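Local atomic coordinates of dihydrodipicolinate synthase (PDB entry 3B4U), a protein that probably catalyses an aldol-type condensation of pyruvate with an aldehyde through a Schiff base, as lyases of the dihydrodipicolinate synthase family do. Residues Leu217-Glu220 with Val221-Met224. Residues are numbered along the deposited sequence; the frame is centred on the assembly and turned at random.
Sequences LTQE and VRAM
The carbonyl oxygen of T218 accepts the amide of R222, with N to O at 2.9 Å and an N-H...O angle of 158° at the hydrogen. Beside that bond the R222 CB rests 3.5 Å from the same T218 O. One residue back, L217 sits at the N-cap position and its O takes the V221 amide, N to O 3.0 Å. The V221 methyl CG2 comes within 3.4 Å of that L217 O, because chi1 of 180° sends CG1 anti to the backbone N and holds CG2 next to the N. A third i to i+4 bond runs from A223 N to Q219 O, 3.1 Å long. Together they form the first turns of helix 218-225, which follows strand 208-211, the eighth strand of the TIM barrel; the side chains of T218, V221 and R222 touch L7 on the neighbouring strand 6-10. Q219 and R222 run side by side, pointing the same way, amide and guanidinium planes only 20° apart, with Q219 NE2 lying 4.1 Å from R222 CD. Both ends are tied to the loop after helix 23-35: NE2 of Q219 bonds the N36 carbonyl, and R222 NH1, carried out on a chain extended from CG to NE, bonds the G37 carbonyl and forms a salt bridge with D39. M224 CG lies 3.6 Å from E220 O; separately, the side chains of M224 and L217 both touch I234 of helix 232-240.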
loop_
_atom_site.group_PDB
_atom_site.type_symbol
_atom_site.label_atom_id
_atom_site.label_comp_id
_atom_site.label_asym_id
_atom_site.label_seq_id
_atom_site.Cartn_x
_atom_site.Cartn_y
_atom_site.Cartn_z
ATOM N N LEU B 217 -18.062 -2.902 -22.230
ATOM C CA LEU B 217 -18.063 -3.603 -23.530
ATOM C C LEU B 217 -17.974 -5.100 -23.238
ATOM O O LEU B 217 -17.034 -5.795 -23.649
ATOM C CB LEU B 217 -16.942 -3.127 -24.452
ATOM C CG LEU B 217 -17.138 -1.754 -25.094
ATOM C CD1 LEU B 217 -15.789 -1.268 -25.674
ATOM C CD2 LEU B 217 -18.212 -1.801 -26.171
ATOM N N THR B 218 -18.912 -5.604 -22.454
ATOM C CA THR B 218 -18.802 -6.972 -21.946
ATOM C C THR B 218 -18.729 -8.024 -23.048
ATOM O O THR B 218 -17.836 -8.872 -23.031
ATOM C CB THR B 218 -19.944 -7.298 -20.987
ATOM O OG1 THR B 218 -20.044 -6.281 -19.976
ATOM C CG2 THR B 218 -19.676 -8.639 -20.349
ATOM N N GLN B 219 -19.683 -7.975 -23.986
ATOM C CA GLN B 219 -19.686 -8.966 -25.053
ATOM C C GLN B 219 -18.420 -8.929 -25.893
ATOM O O GLN B 219 -17.889 -9.969 -26.284
ATOM C CB GLN B 219 -20.920 -8.788 -25.939
ATOM C CG GLN B 219 -22.138 -9.473 -25.389
ATOM C CD GLN B 219 -22.018 -10.977 -25.532
ATOM O OE1 GLN B 219 -21.878 -11.492 -26.655
ATOM N NE2 GLN B 219 -22.105 -11.703 -24.435
ATOM N N GLU B 220 -17.930 -7.734 -26.155
ATOM C CA GLU B 220 -16.741 -7.594 -26.976
ATOM C C GLU B 220 -15.510 -8.188 -26.291
ATOM O O GLU B 220 -14.693 -8.881 -26.896
ATOM C CB GLU B 220 -16.480 -6.117 -27.325
ATOM C CG GLU B 220 -17.514 -5.500 -28.264
ATOM C CD GLU B 220 -18.823 -5.073 -27.635
ATOM O OE1 GLU B 220 -19.019 -5.203 -26.402
ATOM O OE2 GLU B 220 -19.680 -4.606 -28.411
ATOM N N VAL B 221 -15.377 -7.946 -24.997
ATOM C CA VAL B 221 -14.274 -8.536 -24.243
ATOM C C VAL B 221 -14.455 -10.048 -24.126
ATOM O O VAL B 221 -13.476 -10.778 -24.183
ATOM C CB VAL B 221 -14.049 -7.853 -22.877
ATOM C CG1 VAL B 221 -12.894 -8.514 -22.150
ATOM C CG2 VAL B 221 -13.768 -6.346 -23.057
ATOM N N ARG B 222 -15.687 -10.532 -23.955
ATOM C CA ARG B 222 -15.895 -11.975 -23.878
ATOM C C ARG B 222 -15.374 -12.706 -25.116
ATOM O O ARG B 222 -14.777 -13.767 -25.020
ATOM C CB ARG B 222 -17.372 -12.285 -23.620
ATOM C CG ARG B 222 -17.593 -13.757 -23.379
ATOM C CD ARG B 222 -19.065 -14.143 -23.218
ATOM N NE ARG B 222 -19.179 -15.599 -23.121
ATOM C CZ ARG B 222 -18.926 -16.335 -22.053
ATOM N NH1 ARG B 222 -18.647 -15.793 -20.853
ATOM N NH2 ARG B 222 -18.947 -17.650 -22.189
ATOM N N ALA B 223 -15.584 -12.106 -26.281
ATOM C CA ALA B 223 -15.136 -12.746 -27.526
ATOM C C ALA B 223 -13.626 -12.923 -27.507
ATOM O O ALA B 223 -13.109 -13.884 -28.069
ATOM C CB ALA B 223 -15.585 -11.934 -28.707
ATOM N N MET B 224 -12.910 -12.010 -26.867
ATOM C CA MET B 224 -11.468 -12.087 -26.739
ATOM C C MET B 224 -11.045 -13.065 -25.628
ATOM O O MET B 224 -10.241 -13.969 -25.850
ATOM C CB MET B 224 -10.898 -10.701 -26.416
ATOM C CG MET B 224 -11.229 -9.619 -27.434
ATOM S SD MET B 224 -10.928 -7.838 -26.816
ATOM C CE MET B 224 -9.111 -7.806 -27.078
#